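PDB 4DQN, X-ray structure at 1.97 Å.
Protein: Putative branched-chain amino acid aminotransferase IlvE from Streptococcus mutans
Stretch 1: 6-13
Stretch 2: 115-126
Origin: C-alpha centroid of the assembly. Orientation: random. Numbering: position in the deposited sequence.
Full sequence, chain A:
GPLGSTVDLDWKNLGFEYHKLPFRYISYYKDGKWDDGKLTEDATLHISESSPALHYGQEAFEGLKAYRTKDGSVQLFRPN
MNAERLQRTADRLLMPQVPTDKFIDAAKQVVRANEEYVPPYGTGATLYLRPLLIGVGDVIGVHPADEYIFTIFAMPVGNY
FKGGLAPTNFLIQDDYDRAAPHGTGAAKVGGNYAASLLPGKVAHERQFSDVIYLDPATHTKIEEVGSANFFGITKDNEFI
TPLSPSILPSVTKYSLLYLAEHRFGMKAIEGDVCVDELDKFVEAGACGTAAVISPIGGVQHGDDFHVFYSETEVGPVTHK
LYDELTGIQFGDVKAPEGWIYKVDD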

ATOM      1  N   THR A   6      -9.448 -32.156  18.468  1.00 52.23           N
ATOM      2  CA  THR A   6      -8.459 -31.990  17.399  1.00 47.09           C
ATOM      3  C   THR A   6      -8.762 -32.947  16.218  1.00 49.82           C
ATOM      4  O   THR A   6      -8.938 -34.160  16.414  1.00 52.00           O
ATOM      5  CB  THR A   6      -6.996 -32.145  17.975  1.00 49.42           C
ATOM      6  OG1 THR A   6      -6.237 -30.943  17.757  1.00 45.39           O
ATOM      7  CG2 THR A   6      -6.259 -33.325  17.366  1.00 44.61           C
ATOM      8  N   VAL A   7      -8.875 -32.398  15.004  1.00 47.39           N
ATOM      9  CA  VAL A   7      -9.060 -33.218  13.790  1.00 46.24           C
ATOM     10  C   VAL A   7      -7.734 -33.875  13.425  1.00 42.00           C
ATOM     11  O   VAL A   7      -6.798 -33.837  14.212  1.00 46.35           O
ATOM     12  CB  VAL A   7      -9.553 -32.388  12.579  1.00 44.73           C
ATOM     13  CG1 VAL A   7     -10.949 -31.856  12.825  1.00 44.19           C
ATOM     14  CG2 VAL A   7      -8.596 -31.244  12.284  1.00 38.57           C
ATOM     15  N   ASP A   8      -7.626 -34.460  12.238  1.00 44.68           N
ATOM     16  CA  ASP A   8      -6.401 -35.199  11.924  1.00 39.72           C
ATOM     17  C   ASP A   8      -5.563 -34.621  10.783  1.00 43.04           C
ATOM     18  O   ASP A   8      -5.651 -35.049   9.634  1.00 43.02           O
ATOM     19  CB  ASP A   8      -6.705 -36.688  11.728  1.00 41.98           C
ATOM     20  CG  ASP A   8      -7.153 -37.362  13.018  1.00 42.21           C
ATOM     21  OD1 ASP A   8      -6.536 -37.097  14.077  1.00 47.41           O
ATOM     22  OD2 ASP A   8      -8.125 -38.149  12.981  1.00 46.95           O
ATOM     23  N   LEU A   9      -4.722 -33.654  11.128  1.00 41.05           N
ATOM     24  CA  LEU A   9      -3.871 -32.986  10.151  1.00 42.78           C
ATOM     25  C   LEU A   9      -2.400 -33.317  10.423  1.00 42.06           C
ATOM     26  O   LEU A   9      -2.052 -33.739  11.530  1.00 42.80           O
ATOM     27  CB  LEU A   9      -4.102 -31.478  10.222  1.00 38.84           C
ATOM     28  CG  LEU A   9      -5.452 -30.914   9.791  1.00 43.01           C
ATOM     29  CD1 LEU A   9      -5.508 -29.398   9.984  1.00 40.45           C
ATOM     30  CD2 LEU A   9      -5.695 -31.288   8.346  1.00 43.14           C
ATOM     31  N   ASP A  10      -1.545 -33.132   9.421  1.00 42.77           N
ATOM     32  CA  ASP A  10      -0.110 -33.378   9.575  1.00 43.96           C
ATOM     33  C   ASP A  10       0.533 -32.253  10.391  1.00 43.84           C
ATOM     34  O   ASP A  10       1.340 -31.482   9.866  1.00 43.47           O
ATOM     35  CB  ASP A  10       0.551 -33.487   8.198  1.00 46.65           C
ATOM     36  CG  ASP A  10       1.945 -34.080   8.259  1.00 50.37           C
ATOM     37  OD1 ASP A  10       2.333 -34.573   9.341  1.00 49.20           O
ATOM     38  OD2 ASP A  10       2.645 -34.065   7.217  1.00 52.47           O
ATOM     39  N   TRP A  11       0.180 -32.189  11.677  1.00 40.48           N
ATOM     40  CA  TRP A  11       0.490 -31.047  12.553  1.00 38.23           C
ATOM     41  C   TRP A  11       1.915 -30.527  12.510  1.00 43.60           C
ATOM     42  O   TRP A  11       2.141 -29.316  12.397  1.00 42.96           O
ATOM     43  CB  TRP A  11       0.114 -31.361  13.996  1.00 38.54           C
ATOM     44  CG  TRP A  11      -1.308 -31.791  14.188  1.00 37.79           C
ATOM     45  CD1 TRP A  11      -1.744 -33.028  14.568  1.00 36.01           C
ATOM     46  CD2 TRP A  11      -2.484 -30.984  14.019  1.00 34.12           C
ATOM     47  NE1 TRP A  11      -3.117 -33.038  14.653  1.00 37.66           N
ATOM     48  CE2 TRP A  11      -3.596 -31.797  14.319  1.00 37.29           C
ATOM     49  CE3 TRP A  11      -2.701 -29.652  13.648  1.00 34.14           C
ATOM     50  CZ2 TRP A  11      -4.911 -31.321  14.262  1.00 35.92           C
ATOM     51  CZ3 TRP A  11      -4.011 -29.177  13.596  1.00 32.43           C
ATOM     52  CH2 TRP A  11      -5.096 -30.009  13.899  1.00 36.02           C
ATOM     53  N   LYS A  12       2.879 -31.433  12.608  1.00 43.66           N
ATOM     54  CA  LYS A  12       4.278 -31.022  12.619  1.00 48.64           C
ATOM     55  C   LYS A  12       4.744 -30.483  11.261  1.00 48.94           C
ATOM     56  O   LYS A  12       5.698 -29.708  11.192  1.00 53.79           O
ATOM     57  CB  LYS A  12       5.173 -32.170  13.098  1.00 49.94           C
ATOM     58  CG  LYS A  12       5.204 -32.320  14.618  1.00 50.51           C
ATOM     59  CD  LYS A  12       6.055 -33.507  15.046  1.00 54.45           C
ATOM     60  CE  LYS A  12       7.385 -33.520  14.306  1.00 63.24           C
ATOM     61  NZ  LYS A  12       8.191 -34.758  14.560  1.00 61.09           N
ATOM     62  N   ASN A  13       4.066 -30.873  10.187  1.00 42.72           N
ATOM     63  CA  ASN A  13       4.518 -30.489   8.851  1.00 47.66           C
ATOM     64  C   ASN A  13       3.637 -29.459   8.147  1.00 47.63           C
ATOM     65  O   ASN A  13       3.770 -29.221   6.947  1.00 42.66           O
ATOM     66  CB  ASN A  13       4.751 -31.729   7.993  1.00 48.78           C
ATOM     67  CG  ASN A  13       5.690 -32.712   8.666  1.00 53.48           C
ATOM     68  OD1 ASN A  13       6.706 -32.312   9.247  1.00 48.78           O
ATOM     69  ND2 ASN A  13       5.337 -33.993   8.634  1.00 55.42           N
TER
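Stretch 2, residues 115-126: EEYVPPYGTGAT

Stretch 2 lies along stretch 1 in the same overall direction. By CA atoms, Thr 6 is nearest Glu 116, Trp 11 is nearest Pro 119, and Lys 12 is nearest Thr 123, so the register rises on both sides. The CA atoms of Thr 6 and Glu 116 are 4.0 Å apart, and those of Trp 11 and Pro 119 are 6.4 Å apart. Stretch 1 has no regular helix or strand. Stretch 2 begins with a 3-10 segment, 115-117, and continues through the Pro 119-Pro 120 pair into a turn. The peptide bond before Gly 122 is cis. Together the two stretches bury 512 Å² of surface.

The contact starts at the carbonyl of Glu 116. Thr 6 CA lies 3.2 Å from Glu 116 O in a CA-H...O contact. Thr 6 OG1 is 3.1 Å from Val 118 O, and Thr 6 CG2 is 3.7 Å from Pro 120 CG.

Val 7 makes a backbone hydrogen bond to stretch 2. Val 7 N donates to Glu 116 O at 3.0 Å, with an angle of 159° at the hydrogen. The same carbonyl oxygen thus serves two successive residues. The CA-to-CB bond of Val 7 points toward stretch 2. Val 7 CG1 packs 3.6 Å from Glu 116 CG, and Val 7 CG2 lies over one face of the Tyr 117 ring, 4.1 Å from Tyr 117 CE2.

Asp 8 makes no contact. Leu 9 returns to stretch 2, with Leu 9 CD1 at the edge of the Tyr 117 ring, 4.1 Å from Tyr 117 CD2. Asp 10 is out of reach; instead Asn 13 ND2 donates to Asp 10 OD2 at 3.0 Å, and a weak bond runs from Asn 13 ND2 to Asp 10 OD1 at 3.1 Å.

Trp 11 is the centre of the contact and has the largest covered area. Both prolines place C-H groups over its ring system. Pro 119 CA lies 3.9 Å from the centroid of the Trp 11 six-membered ring. Pro 120 CD lies 3.3 Å from the centroid of the Trp 11 five-membered ring, only 5° off the normal. These are CH-pi contacts. Trp 11 CZ3 also approaches Tyr 117 O at 3.6 Å.

The turn after the prolines meets the backbone end of this side chain: Trp 11 CB is 3.6 Å from Thr 123 CG2. Thr 123 OG1 donates to Pro 120 O at 2.9 Å and accepts from Ala 125 N at 2.9 Å, bonds that tie the turn together. Ala 125 CB lies 3.9 Å from Trp 11 O.

Lys 12 CG is 4.4 Å from Thr 123 O, and the end of the lysine leads away. Asn 13 is out of reach.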

ATOM      1  N   GLU A 115     -12.090 -24.761  17.208  1.00 29.29           N
ATOM      2  CA  GLU A 115     -11.157 -25.241  18.237  1.00 30.51           C
ATOM      3  C   GLU A 115     -10.501 -26.564  17.889  1.00 31.20           C
ATOM      4  O   GLU A 115      -9.388 -26.865  18.345  1.00 32.55           O
ATOM      5  CB  GLU A 115     -11.820 -25.311  19.625  1.00 34.54           C
ATOM      6  CG  GLU A 115     -10.778 -25.333  20.762  1.00 40.26           C
ATOM      7  CD  GLU A 115     -11.336 -25.005  22.147  1.00 50.68           C
ATOM      8  OE1 GLU A 115     -12.018 -23.964  22.306  1.00 49.75           O
ATOM      9  OE2 GLU A 115     -11.065 -25.786  23.089  1.00 57.06           O
ATOM     10  N   GLU A 116     -11.167 -27.352  17.061  1.00 29.84           N
ATOM     11  CA  GLU A 116     -10.611 -28.644  16.703  1.00 35.28           C
ATOM     12  C   GLU A 116      -9.420 -28.470  15.752  1.00 35.33           C
ATOM     13  O   GLU A 116      -8.675 -29.419  15.489  1.00 32.03           O
ATOM     14  CB  GLU A 116     -11.702 -29.564  16.135  1.00 36.13           C
ATOM     15  CG  GLU A 116     -12.250 -29.154  14.755  1.00 41.93           C
ATOM     16  CD  GLU A 116     -13.248 -27.980  14.772  1.00 42.90           C
ATOM     17  OE1 GLU A 116     -13.424 -27.305  15.816  1.00 40.56           O
ATOM     18  OE2 GLU A 116     -13.865 -27.729  13.711  1.00 48.83           O
ATOM     19  N   TYR A 117      -9.213 -27.248  15.256  1.00 32.54           N
ATOM     20  CA  TYR A 117      -8.044 -26.980  14.407  1.00 30.55           C
ATOM     21  C   TYR A 117      -6.856 -26.406  15.181  1.00 29.45           C
ATOM     22  O   TYR A 117      -5.771 -26.214  14.619  1.00 30.57           O
ATOM     23  CB  TYR A 117      -8.407 -26.043  13.240  1.00 29.57           C
ATOM     24  CG  TYR A 117      -9.325 -26.677  12.231  1.00 28.88           C
ATOM     25  CD1 TYR A 117     -10.703 -26.607  12.381  1.00 32.52           C
ATOM     26  CD2 TYR A 117      -8.815 -27.349  11.129  1.00 31.91           C
ATOM     27  CE1 TYR A 117     -11.547 -27.190  11.470  1.00 32.13           C
ATOM     28  CE2 TYR A 117      -9.655 -27.934  10.204  1.00 34.14           C
ATOM     29  CZ  TYR A 117     -11.022 -27.849  10.389  1.00 37.48           C
ATOM     30  OH  TYR A 117     -11.882 -28.422   9.483  1.00 43.85           O
ATOM     31  N   VAL A 118      -7.058 -26.108  16.459  1.00 28.93           N
ATOM     32  CA  VAL A 118      -5.935 -25.713  17.299  1.00 28.25           C
ATOM     33  C   VAL A 118      -5.095 -26.982  17.536  1.00 30.52           C
ATOM     34  O   VAL A 118      -5.577 -27.934  18.156  1.00 31.30           O
ATOM     35  CB  VAL A 118      -6.408 -25.108  18.639  1.00 29.65           C
ATOM     36  CG1 VAL A 118      -5.213 -24.613  19.449  1.00 28.92           C
ATOM     37  CG2 VAL A 118      -7.378 -23.956  18.389  1.00 29.08           C
ATOM     38  N   PRO A 119      -3.852 -27.007  17.014  1.00 28.73           N
ATOM     39  CA  PRO A 119      -3.013 -28.214  17.038  1.00 30.49           C
ATOM     40  C   PRO A 119      -2.808 -28.760  18.451  1.00 30.51           C
ATOM     41  O   PRO A 119      -2.909 -28.002  19.417  1.00 30.12           O
ATOM     42  CB  PRO A 119      -1.685 -27.720  16.465  1.00 33.44           C
ATOM     43  CG  PRO A 119      -2.104 -26.577  15.533  1.00 29.93           C
ATOM     44  CD  PRO A 119      -3.177 -25.888  16.330  1.00 29.79           C
ATOM     45  N   PRO A 120      -2.534 -30.068  18.568  1.00 29.50           N
ATOM     46  CA  PRO A 120      -2.313 -30.689  19.874  1.00 35.54           C
ATOM     47  C   PRO A 120      -1.037 -30.184  20.545  1.00 34.13           C
ATOM     48  O   PRO A 120      -0.076 -29.837  19.869  1.00 31.31           O
ATOM     49  CB  PRO A 120      -2.145 -32.180  19.530  1.00 33.75           C
ATOM     50  CG  PRO A 120      -2.773 -32.353  18.196  1.00 38.08           C
ATOM     51  CD  PRO A 120      -2.516 -31.056  17.474  1.00 33.59           C
ATOM     52  N   TYR A 121      -1.044 -30.143  21.872  1.00 34.64           N
ATOM     53  CA  TYR A 121       0.172 -29.990  22.666  1.00 34.64           C
ATOM     54  C   TYR A 121       0.918 -31.331  22.525  1.00 35.86           C
ATOM     55  O   TYR A 121       0.273 -32.378  22.612  1.00 47.77           O
ATOM     56  CB  TYR A 121      -0.276 -29.775  24.120  1.00 34.50           C
ATOM     57  CG  TYR A 121       0.829 -29.524  25.112  1.00 33.95           C
ATOM     58  CD1 TYR A 121       1.530 -30.582  25.684  1.00 38.71           C
ATOM     59  CD2 TYR A 121       1.161 -28.231  25.499  1.00 34.07           C
ATOM     60  CE1 TYR A 121       2.539 -30.357  26.607  1.00 40.46           C
ATOM     61  CE2 TYR A 121       2.173 -27.996  26.424  1.00 33.86           C
ATOM     62  CZ  TYR A 121       2.855 -29.063  26.967  1.00 38.52           C
ATOM     63  OH  TYR A 121       3.854 -28.835  27.883  1.00 42.34           O
ATOM     64  N   GLY A 122       2.231 -31.367  22.286  1.00 42.96           N
ATOM     65  CA  GLY A 122       3.099 -30.235  22.035  1.00 38.81           C
ATOM     66  C   GLY A 122       3.782 -30.410  20.680  1.00 48.06           C
ATOM     67  O   GLY A 122       4.889 -30.950  20.555  1.00 50.89           O
ATOM     68  N   THR A 123       3.079 -29.969  19.645  1.00 44.30           N
ATOM     69  CA  THR A 123       3.574 -29.967  18.281  1.00 40.29           C
ATOM     70  C   THR A 123       4.447 -28.745  18.083  1.00 40.87           C
ATOM     71  O   THR A 123       5.252 -28.694  17.155  1.00 44.67           O
ATOM     72  CB  THR A 123       2.392 -29.833  17.313  1.00 42.85           C
ATOM     73  OG1 THR A 123       1.540 -28.770  17.768  1.00 41.79           O
ATOM     74  CG2 THR A 123       1.574 -31.103  17.296  1.00 43.60           C
ATOM     75  N   GLY A 124       4.269 -27.752  18.956  1.00 39.26           N
ATOM     76  CA  GLY A 124       4.812 -26.421  18.729  1.00 37.77           C
ATOM     77  C   GLY A 124       3.986 -25.663  17.697  1.00 36.92           C
ATOM     78  O   GLY A 124       4.293 -24.520  17.337  1.00 36.58           O
ATOM     79  N   ALA A 125       2.924 -26.305  17.217  1.00 35.29           N
ATOM     80  CA  ALA A 125       2.052 -25.708  16.212  1.00 34.06           C
ATOM     81  C   ALA A 125       0.891 -24.981  16.884  1.00 31.95           C
ATOM     82  O   ALA A 125       0.529 -25.277  18.031  1.00 31.70           O
ATOM     83  CB  ALA A 125       1.542 -26.764  15.259  1.00 34.65           C
ATOM     84  N   THR A 126       0.303 -24.027  16.168  1.00 26.56           N
ATOM     85  CA  THR A 126      -0.682 -23.136  16.765  1.00 25.25           C
ATOM     86  C   THR A 126      -1.800 -22.820  15.779  1.00 27.71           C
ATOM     87  O   THR A 126      -1.720 -23.174  14.605  1.00 27.19           O
ATOM     88  CB  THR A 126      -0.030 -21.796  17.166  1.00 29.75           C
ATOM     89  OG1 THR A 126       0.582 -21.203  16.008  1.00 25.68           O
ATOM     90  CG2 THR A 126       1.024 -21.999  18.250  1.00 27.49           C
TER